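Local coordinates for diphosphomevalonate decarboxylase, putative (Trypanosoma brucei, PDB 2HKE), which probably catalyses the ATP-dependent decarboxylation of (R)-5-diphosphomevalonate to isopentenyl diphosphate, the isoprenoid precursor made by the mevalonate pathway, at residues P211-K214 with K215-E219; G73-P76 with R77-S80; S87-E91 with E92-K96. The protein carries 1 engineered substitution. One frame throughout, in Å; residues are numbered along the deposited sequence.

Overall arrangement
From the N terminus, the chain meets interaction 2 first, then interaction 3, then interaction 1. Each is local, made within one continuous stretch, so they follow in series and none crosses another. Interaction 2 (73-80) turns the loop after strand 68-70 into helix 76-86. Interaction 3 (87-96) carries the chain out of that helix, through the short helix 91-94, to strand 97-104. Their centres lie about 18 Å apart. Both belong to the N-terminal domain family; interaction 1 (211-219), which starts helix 213-234, belongs to the C-terminal one. Its centre is about 32 Å from that of interaction 2 and 42 Å from that of interaction 3.

Interaction 1: P211-K214 with K215-E219; sequences PLMK and KRISE
The N-terminal end of helix 213-234, with L212 leading into it, forms this contact: L212, M213 and K214 each pass a carbonyl to an amide of the following turn. R216 N reaches L212 O at 3.3 Å, a weak bond. The next two are firmer. I217 N donates to M213 O at 3.0 Å, and S218 N donates to K214 O, also at 3.0 Å. Water 1 gives L212 O a second donor at 2.7 Å. The K215 chain bends at chi3 and chi4, and its NZ makes a weak bond to the same water. The i to i+4 bonds are those of an alpha helix, with a wider pi-type turn at 216-219. M213 and I217, one turn apart, are the apolar pair. The M213 chain bends at both chi2 (-71°) and chi3 (-75°), and this curl brings its methyl CE to I217 CD1 at 4.1 Å. The two side chains run obliquely to each other, and L207 of helix 199-209 touches both. I217 CG1 also lies 3.3 Å from M213 O, close beside the carbonyl that its own amide uses. R216 goes elsewhere. Its chain is extended from CG to NE, with CG anti to the backbone N. The guanidinium thus leaves the turn to form a salt bridge with E247 of helix 237-256 and a hydrogen bond to K18 O.

Interaction 2: G73-P76 with R77-S80; sequences GKTP and RVQS. With SO4 (sulfate ion), chain C.
T75 O accepts two backbone amides at the start of helix 76-86, Q79 N at 3.1 Å and V78 N more weakly at a bent angle of 121°. P76 O follows, taking S80 N at 2.8 Å. T75 is the N-cap residue, but its side chain makes no capping bond. Its OG1 is hydrogen-bonded back to D71 O. Its methyl does the packing instead. With CG2 anti to the backbone N (chi1 -49° for OG1), T75 lies alongside V78, and CG2 meets V78 CG2 at 3.7 Å. Q79 extends beyond CG and folds its amide over the loop before the helix. Q79 OE1 comes to 3.3 Å from P76 CA. The other end of the amide is tied to the loop through water 2. The water accepts from Q79 NE2 and donates to G73 O, the latter at 2.6 Å. R77 leads away from the turn. Two of its NH groups grip the sulfate ion, probably from the crystallisation liquor: NH1 to O3 at 2.8 Å and NH2 to O1 at 3.1 Å. Both bonds are nearly straight, and both oxygens sit at the guanidinium edge. NH1 also donates to G143 O, which helps fix the group's rotation. K22, Y19, S144, G145 and T200 complete the anion site, which is consistent with a place for a phosphate group of a substrate in this GHMP-type enzyme. Helix 114-130 packs against the turn: Y119 touches R77 and V78, and M122 touches V78.

Interaction 3: S87-E91 with E92-K96; sequences STCPE and ELKNK. Engineered in segment 92-96: E92 (natural residue Asp).
P90 O is the backbone acceptor of this short helical turn, taking both L93 N and K94 N at 2.9 Å. Two residues on from P90, E92 O takes side-chain donors. K96 NZ reaches it at 3.1 Å, and N95 ND2 adds a weak bond. The charged pair is E91 with K94. Their side chains lie side by side, pointing the same way, and form a long salt bridge between E91 OE2 and K94 NZ at 3.7 Å. Such a wide spacing suggests a loose pairing. Packing makes up the rest. E92, an engineered residue, turns its CG between backbone N and carbonyl carbon (chi1 48°), which lays the chain across the proline. E92 CG touches P90 CB at 3.4 Å, and its carboxylate follows, with E92 OE2 3.6 Å from P90 CB. The same P90 CB also lies 4.3 Å from L93 CG. C89 SG lies against the backbone of the turn, 3.7 Å from K94 N. The turn joins the end of helix 76-86 to strand 97-104. T88 OG1 is hydrogen-bonded back to H84 O of that helix. L93 packs on L54 of strand 48-55 and on K131, which follows helix 114-130, while T88 exchanges backbone hydrogen bonds with T133.

Interaction 1: P211-K214 with K215-E219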
ATOM      1  N   PRO A 211     -23.169  -3.883   9.226  1.00 26.89           N
ATOM      2  CA  PRO A 211     -23.805  -2.876  10.073  1.00 26.49           C
ATOM      3  C   PRO A 211     -22.825  -1.903  10.671  1.00 26.06           C
ATOM      4  O   PRO A 211     -23.246  -0.935  11.276  1.00 26.21           O
ATOM      5  CB  PRO A 211     -24.464  -3.715  11.192  1.00 26.36           C
ATOM      6  CG  PRO A 211     -23.568  -4.872  11.308  1.00 29.17           C
ATOM      7  CD  PRO A 211     -23.252  -5.220   9.842  1.00 27.32           C
ATOM      8  N   LEU A 212     -21.518  -2.136  10.490  1.00 26.19           N
ATOM      9  CA  LEU A 212     -20.493  -1.302  11.136  1.00 25.86           C
ATOM     10  C   LEU A 212     -20.014  -0.074  10.347  1.00 24.22           C
ATOM     11  O   LEU A 212     -19.313   0.799  10.884  1.00 23.60           O
ATOM     12  CB  LEU A 212     -19.292  -2.180  11.489  1.00 26.77           C
ATOM     13  CG  LEU A 212     -19.655  -3.411  12.325  1.00 28.39           C
ATOM     14  CD1 LEU A 212     -18.428  -4.230  12.551  1.00 29.34           C
ATOM     15  CD2 LEU A 212     -20.335  -2.998  13.623  1.00 30.23           C
ATOM     16  N   MET A 213     -20.388  -0.000   9.079  1.00 23.69           N
ATOM     17  CA  MET A 213     -19.880   1.027   8.177  1.00 22.75           C
ATOM     18  C   MET A 213     -20.413   2.435   8.456  1.00 23.01           C
ATOM     19  O   MET A 213     -19.680   3.407   8.352  1.00 22.79           O
ATOM     20  CB  MET A 213     -20.119   0.613   6.726  1.00 22.57           C
ATOM     21  CG  MET A 213     -19.234  -0.551   6.325  1.00 22.31           C
ATOM     22  SD  MET A 213     -17.541  -0.075   6.168  1.00 27.10           S
ATOM     23  CE  MET A 213     -17.677   0.798   4.579  1.00 26.93           C
ATOM     24  N   LYS A 214     -21.686   2.567   8.844  1.00 22.51           N
ATOM     25  CA  LYS A 214     -22.237   3.886   9.085  1.00 22.88           C
ATOM     26  C   LYS A 214     -21.495   4.724  10.116  1.00 21.79           C
ATOM     27  O   LYS A 214     -21.210   5.930   9.883  1.00 21.99           O
ATOM     28  CB  LYS A 214     -23.711   3.749   9.514  1.00 23.55           C
ATOM     29  CG  LYS A 214     -24.480   5.077   9.632  1.00 23.77           C
ATOM     30  CD  LYS A 214     -25.883   4.780  10.175  1.00 25.07           C
ATOM     31  CE  LYS A 214     -26.670   6.017  10.459  1.00 28.80           C
ATOM     32  NZ  LYS A 214     -27.095   6.661   9.172  1.00 31.54           N
ATOM     33  N   LYS A 215     -21.240   4.114  11.280  1.00 21.71           N
ATOM     34  CA  LYS A 215     -20.570   4.767  12.382  1.00 22.38           C
ATOM     35  C   LYS A 215     -19.098   4.965  12.015  1.00 21.41           C
ATOM     36  O   LYS A 215     -18.513   5.974  12.368  1.00 21.90           O
ATOM     37  CB  LYS A 215     -20.645   3.963  13.673  1.00 23.13           C
ATOM     38  CG  LYS A 215     -20.036   4.700  14.843  1.00 23.45           C
ATOM     39  CD  LYS A 215     -20.353   4.021  16.190  1.00 26.06           C
ATOM     40  CE  LYS A 215     -19.108   3.372  16.785  1.00 31.42           C
ATOM     41  NZ  LYS A 215     -19.033   1.954  16.524  1.00 30.47           N
ATOM     42  N   ARG A 216     -18.539   4.018  11.282  1.00 21.79           N
ATOM     43  CA  ARG A 216     -17.119   4.155  10.825  1.00 22.09           C
ATOM     44  C   ARG A 216     -16.910   5.431  10.009  1.00 22.41           C
ATOM     45  O   ARG A 216     -15.976   6.179  10.260  1.00 21.20           O
ATOM     46  CB  ARG A 216     -16.673   2.915  10.070  1.00 22.25           C
ATOM     47  CG  ARG A 216     -15.286   3.077   9.426  1.00 21.94           C
ATOM     48  CD  ARG A 216     -14.794   1.841   8.760  1.00 22.13           C
ATOM     49  NE  ARG A 216     -13.527   2.170   8.106  1.00 22.00           N
ATOM     50  CZ  ARG A 216     -12.399   2.477   8.739  1.00 22.06           C
ATOM     51  NH1 ARG A 216     -12.287   2.398  10.063  1.00 25.26           N
ATOM     52  NH2 ARG A 216     -11.336   2.811   8.007  1.00 25.07           N
ATOM     53  N   ILE A 217     -17.784   5.657   9.034  1.00 22.04           N
ATOM     54  CA  ILE A 217     -17.673   6.761   8.108  1.00 23.30           C
ATOM     55  C   ILE A 217     -18.004   8.053   8.792  1.00 23.30           C
ATOM     56  O   ILE A 217     -17.335   9.065   8.625  1.00 21.89           O
ATOM     57  CB  ILE A 217     -18.602   6.520   6.889  1.00 23.38           C
ATOM     58  CG1 ILE A 217     -18.071   5.301   6.119  1.00 24.06           C
ATOM     59  CG2 ILE A 217     -18.759   7.789   6.024  1.00 22.72           C
ATOM     60  CD1 ILE A 217     -19.014   4.687   5.103  1.00 23.85           C
ATOM     61  N   SER A 218     -19.055   8.023   9.612  1.00 23.33           N
ATOM     62  CA  SER A 218     -19.525   9.250  10.202  1.00 24.24           C
ATOM     63  C   SER A 218     -18.688   9.728  11.374  1.00 24.31           C
ATOM     64  O   SER A 218     -18.444  10.921  11.515  1.00 24.77           O
ATOM     65  CB  SER A 218     -20.963   9.042  10.685  1.00 24.73           C
ATOM     66  OG  SER A 218     -21.462  10.285  11.097  1.00 28.68           O
ATOM     67  N   GLU A 219     -18.278   8.814  12.242  1.00 23.37           N
ATOM     68  CA  GLU A 219     -17.629   9.168  13.490  1.00 22.60           C
ATOM     69  C   GLU A 219     -16.175   8.698  13.568  1.00 21.30           C
ATOM     70  O   GLU A 219     -15.324   9.464  13.944  1.00 21.82           O
ATOM     71  CB  GLU A 219     -18.440   8.568  14.648  1.00 22.91           C
ATOM     72  CG  GLU A 219     -17.836   8.764  16.035  1.00 24.98           C
ATOM     73  CD  GLU A 219     -18.647   8.125  17.152  1.00 24.41           C
ATOM     74  OE1 GLU A 219     -19.595   8.760  17.665  1.00 25.48           O
ATOM     75  OE2 GLU A 219     -18.262   7.029  17.533  1.00 26.96           O
TER
HETATM   76  O   HOH W   1     -18.683   0.843  13.462  1.00 32.44           O

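Interaction 2: G73-P76 with R77-S80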
ATOM      1  N   GLY A  73      -8.755  -1.850 -24.609  1.00 32.77           N
ATOM      2  CA  GLY A  73     -10.224  -1.885 -24.666  1.00 32.35           C
ATOM      3  C   GLY A  73     -10.892  -2.814 -23.662  1.00 32.55           C
ATOM      4  O   GLY A  73     -12.081  -2.700 -23.447  1.00 33.37           O
ATOM      5  N   LYS A  74     -10.138  -3.715 -23.030  1.00 32.10           N
ATOM      6  CA  LYS A  74     -10.650  -4.607 -21.986  1.00 32.51           C
ATOM      7  C   LYS A  74     -10.122  -4.268 -20.595  1.00 31.27           C
ATOM      8  O   LYS A  74     -10.316  -5.029 -19.659  1.00 30.82           O
ATOM      9  CB  LYS A  74     -10.293  -6.076 -22.322  1.00 33.88           C
ATOM     10  CG  LYS A  74     -10.847  -6.517 -23.687  1.00 35.70           C
ATOM     11  CD  LYS A  74     -10.368  -7.903 -24.110  1.00 37.23           C
ATOM     12  CE  LYS A  74     -10.963  -8.324 -25.472  1.00 41.30           C
ATOM     13  NZ  LYS A  74     -10.224  -9.549 -26.012  1.00 40.81           N
ATOM     14  N   THR A  75      -9.489  -3.102 -20.460  1.00 29.25           N
ATOM     15  CA  THR A  75      -8.830  -2.698 -19.204  1.00 27.87           C
ATOM     16  C   THR A  75      -9.390  -1.295 -18.812  1.00 25.83           C
ATOM     17  O   THR A  75      -8.728  -0.300 -19.036  1.00 26.20           O
ATOM     18  CB  THR A  75      -7.281  -2.685 -19.378  1.00 28.84           C
ATOM     19  OG1 THR A  75      -6.851  -3.921 -19.984  1.00 28.60           O
ATOM     20  CG2 THR A  75      -6.581  -2.572 -18.068  1.00 27.62           C
ATOM     21  N   PRO A  76     -10.650  -1.228 -18.323  1.00 23.52           N
ATOM     22  CA  PRO A  76     -11.305   0.071 -18.121  1.00 23.80           C
ATOM     23  C   PRO A  76     -10.582   1.063 -17.206  1.00 22.90           C
ATOM     24  O   PRO A  76     -10.677   2.269 -17.429  1.00 22.23           O
ATOM     25  CB  PRO A  76     -12.710  -0.302 -17.586  1.00 23.82           C
ATOM     26  CG  PRO A  76     -12.589  -1.673 -17.102  1.00 24.69           C
ATOM     27  CD  PRO A  76     -11.586  -2.333 -18.058  1.00 24.19           C
ATOM     28  N   ARG A  77      -9.864   0.583 -16.194  1.00 23.09           N
ATOM     29  CA  ARG A  77      -9.154   1.512 -15.296  1.00 23.29           C
ATOM     30  C   ARG A  77      -8.083   2.276 -16.067  1.00 23.18           C
ATOM     31  O   ARG A  77      -7.943   3.515 -15.897  1.00 22.91           O
ATOM     32  CB  ARG A  77      -8.577   0.756 -14.116  1.00 23.91           C
ATOM     33  CG  ARG A  77      -9.649   0.218 -13.146  1.00 23.66           C
ATOM     34  CD  ARG A  77     -10.393   1.316 -12.407  1.00 25.69           C
ATOM     35  NE  ARG A  77     -11.368   0.825 -11.393  1.00 24.75           N
ATOM     36  CZ  ARG A  77     -11.069   0.482 -10.145  1.00 26.11           C
ATOM     37  NH1 ARG A  77      -9.830   0.531  -9.707  1.00 24.89           N
ATOM     38  NH2 ARG A  77     -12.044   0.053  -9.334  1.00 23.73           N
ATOM     39  N   VAL A  78      -7.387   1.589 -16.952  1.00 21.21           N
ATOM     40  CA  VAL A  78      -6.358   2.253 -17.801  1.00 22.10           C
ATOM     41  C   VAL A  78      -7.016   3.167 -18.875  1.00 22.21           C
ATOM     42  O   VAL A  78      -6.588   4.323 -19.099  1.00 23.59           O
ATOM     43  CB  VAL A  78      -5.346   1.201 -18.384  1.00 21.69           C
ATOM     44  CG1 VAL A  78      -4.421   1.839 -19.426  1.00 22.91           C
ATOM     45  CG2 VAL A  78      -4.582   0.475 -17.276  1.00 22.61           C
ATOM     46  N   GLN A  79      -8.125   2.740 -19.469  1.00 22.88           N
ATOM     47  CA  GLN A  79      -8.869   3.585 -20.423  1.00 23.37           C
ATOM     48  C   GLN A  79      -9.324   4.850 -19.732  1.00 23.61           C
ATOM     49  O   GLN A  79      -9.280   5.935 -20.325  1.00 22.72           O
ATOM     50  CB  GLN A  79     -10.107   2.883 -21.014  1.00 25.03           C
ATOM     51  CG  GLN A  79      -9.902   1.684 -21.922  1.00 27.59           C
ATOM     52  CD  GLN A  79     -11.218   0.874 -22.178  1.00 27.00           C
ATOM     53  OE1 GLN A  79     -11.547  -0.007 -21.381  1.00 29.75           O
ATOM     54  NE2 GLN A  79     -11.975   1.195 -23.292  1.00 29.96           N
ATOM     55  N   SER A  80      -9.775   4.726 -18.475  1.00 21.75           N
ATOM     56  CA  SER A  80     -10.192   5.865 -17.657  1.00 21.77           C
ATOM     57  C   SER A  80      -9.059   6.873 -17.457  1.00 21.04           C
ATOM     58  O   SER A  80      -9.245   8.097 -17.582  1.00 21.18           O
ATOM     59  CB  SER A  80     -10.753   5.375 -16.309  1.00 22.22           C
ATOM     60  OG  SER A  80     -11.294   6.449 -15.551  1.00 24.10           O
TER
HETATM   61  S   SO4 C 381      -9.911   0.174  -6.023  1.00 23.93           S
HETATM   62  O1  SO4 C 381     -11.245  -0.284  -6.357  1.00 24.28           O
HETATM   63  O2  SO4 C 381      -9.439  -0.510  -4.842  1.00 24.08           O
HETATM   64  O3  SO4 C 381      -8.992  -0.112  -7.118  1.00 22.99           O
HETATM   65  O4  SO4 C 381      -9.941   1.611  -5.737  1.00 23.69           O
HETATM   66  O   HOH W   2     -13.829  -0.990 -24.430  1.00 40.62           O

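Interaction 3: S87-E91 with E92-K96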
ATOM      1  N   SER A  87      -7.631  14.712 -21.974  1.00 27.72           N
ATOM      2  CA  SER A  87      -8.424  15.922 -21.834  1.00 27.98           C
ATOM      3  C   SER A  87      -7.717  17.012 -21.064  1.00 27.93           C
ATOM      4  O   SER A  87      -8.310  18.077 -20.828  1.00 28.71           O
ATOM      5  CB  SER A  87      -9.760  15.628 -21.158  1.00 27.83           C
ATOM      6  OG  SER A  87      -9.636  15.329 -19.792  1.00 32.88           O
ATOM      7  N   THR A  88      -6.494  16.731 -20.598  1.00 27.41           N
ATOM      8  CA  THR A  88      -5.746  17.675 -19.793  1.00 26.99           C
ATOM      9  C   THR A  88      -4.337  17.806 -20.315  1.00 27.49           C
ATOM     10  O   THR A  88      -3.406  17.992 -19.565  1.00 28.03           O
ATOM     11  CB  THR A  88      -5.786  17.248 -18.306  1.00 26.94           C
ATOM     12  OG1 THR A  88      -5.191  15.942 -18.152  1.00 24.15           O
ATOM     13  CG2 THR A  88      -7.243  17.250 -17.788  1.00 28.58           C
ATOM     14  N   CYS A  89      -4.169  17.718 -21.626  1.00 27.89           N
ATOM     15  CA  CYS A  89      -2.848  17.804 -22.211  1.00 28.40           C
ATOM     16  C   CYS A  89      -2.891  18.648 -23.491  1.00 28.89           C
ATOM     17  O   CYS A  89      -3.963  18.909 -24.006  1.00 28.84           O
ATOM     18  CB  CYS A  89      -2.292  16.418 -22.461  1.00 28.65           C
ATOM     19  SG  CYS A  89      -2.966  15.633 -23.916  1.00 30.43           S
ATOM     20  N   PRO A  90      -1.725  19.111 -23.975  1.00 30.68           N
ATOM     21  CA  PRO A  90      -1.631  19.929 -25.183  1.00 32.52           C
ATOM     22  C   PRO A  90      -2.359  19.350 -26.409  1.00 34.34           C
ATOM     23  O   PRO A  90      -2.308  18.154 -26.636  1.00 33.69           O
ATOM     24  CB  PRO A  90      -0.130  19.956 -25.445  1.00 32.07           C
ATOM     25  CG  PRO A  90       0.461  19.942 -24.115  1.00 32.11           C
ATOM     26  CD  PRO A  90      -0.397  18.930 -23.364  1.00 29.96           C
ATOM     27  N   GLU A  91      -3.022  20.203 -27.193  1.00 37.30           N
ATOM     28  CA  GLU A  91      -3.672  19.760 -28.433  1.00 39.44           C
ATOM     29  C   GLU A  91      -2.715  18.958 -29.322  1.00 40.34           C
ATOM     30  O   GLU A  91      -3.124  18.012 -29.979  1.00 42.17           O
ATOM     31  CB  GLU A  91      -4.285  20.955 -29.216  1.00 40.60           C
ATOM     32  CG  GLU A  91      -5.834  21.079 -29.138  1.00 44.63           C
ATOM     33  CD  GLU A  91      -6.340  22.163 -28.153  1.00 50.48           C
ATOM     34  OE1 GLU A  91      -5.991  23.371 -28.326  1.00 53.83           O
ATOM     35  OE2 GLU A  91      -7.112  21.817 -27.213  1.00 53.68           O
ATOM     36  N   GLU A  92      -1.439  19.315 -29.324  1.00 41.99           N
ATOM     37  CA  GLU A  92      -0.417  18.615 -30.120  1.00 43.06           C
ATOM     38  C   GLU A  92      -0.142  17.192 -29.676  1.00 43.72           C
ATOM     39  O   GLU A  92       0.431  16.407 -30.432  1.00 43.99           O
ATOM     40  CB  GLU A  92       0.921  19.356 -30.026  1.00 43.86           C
ATOM     41  CG  GLU A  92       1.283  19.708 -28.560  1.00 44.29           C
ATOM     42  CD  GLU A  92       2.731  19.702 -28.269  1.00 47.00           C
ATOM     43  OE1 GLU A  92       3.512  19.474 -29.248  1.00 54.28           O
ATOM     44  OE2 GLU A  92       3.085  19.917 -27.063  1.00 48.79           O
ATOM     45  N   LEU A  93      -0.446  16.881 -28.418  1.00 43.70           N
ATOM     46  CA  LEU A  93      -0.210  15.543 -27.884  1.00 44.02           C
ATOM     47  C   LEU A  93      -1.515  14.787 -27.634  1.00 44.22           C
ATOM     48  O   LEU A  93      -1.474  13.578 -27.482  1.00 44.54           O
ATOM     49  CB  LEU A  93       0.623  15.600 -26.604  1.00 43.16           C
ATOM     50  CG  LEU A  93       1.951  16.353 -26.666  1.00 43.73           C
ATOM     51  CD1 LEU A  93       2.670  16.309 -25.321  1.00 41.70           C
ATOM     52  CD2 LEU A  93       2.840  15.791 -27.785  1.00 43.70           C
ATOM     53  N   LYS A  94      -2.653  15.479 -27.611  1.00 45.00           N
ATOM     54  CA  LYS A  94      -3.976  14.843 -27.456  1.00 46.00           C
ATOM     55  C   LYS A  94      -4.142  13.611 -28.316  1.00 46.22           C
ATOM     56  O   LYS A  94      -4.712  12.621 -27.888  1.00 46.70           O
ATOM     57  CB  LYS A  94      -5.112  15.811 -27.830  1.00 46.64           C
ATOM     58  CG  LYS A  94      -6.007  16.163 -26.684  1.00 48.41           C
ATOM     59  CD  LYS A  94      -6.817  17.442 -26.922  1.00 48.88           C
ATOM     60  CE  LYS A  94      -8.088  17.489 -26.043  1.00 50.94           C
ATOM     61  NZ  LYS A  94      -8.344  18.824 -25.387  1.00 51.30           N
ATOM     62  N   ASN A  95      -3.648  13.682 -29.539  1.00 46.15           N
ATOM     63  CA  ASN A  95      -3.992  12.689 -30.563  1.00 45.70           C
ATOM     64  C   ASN A  95      -3.030  11.504 -30.629  1.00 45.05           C
ATOM     65  O   ASN A  95      -3.370  10.446 -31.197  1.00 44.71           O
ATOM     66  CB  ASN A  95      -4.130  13.361 -31.945  1.00 47.12           C
ATOM     67  CG  ASN A  95      -2.841  14.080 -32.406  1.00 49.15           C
ATOM     68  OD1 ASN A  95      -2.561  14.143 -33.612  1.00 54.51           O
ATOM     69  ND2 ASN A  95      -2.061  14.616 -31.459  1.00 50.22           N
ATOM     70  N   LYS A  96      -1.852  11.668 -30.036  1.00 43.26           N
ATOM     71  CA  LYS A  96      -0.824  10.653 -30.078  1.00 41.87           C
ATOM     72  C   LYS A  96      -1.353   9.435 -29.350  1.00 40.18           C
ATOM     73  O   LYS A  96      -2.117   9.567 -28.390  1.00 39.39           O
ATOM     74  CB  LYS A  96       0.447  11.125 -29.368  1.00 42.88           C
ATOM     75  CG  LYS A  96       1.047  12.405 -29.893  1.00 43.49           C
ATOM     76  CD  LYS A  96       1.898  12.150 -31.113  1.00 45.06           C
ATOM     77  CE  LYS A  96       2.487  13.459 -31.672  1.00 46.47           C
ATOM     78  NZ  LYS A  96       1.423  14.225 -32.408  1.00 48.57           N
TER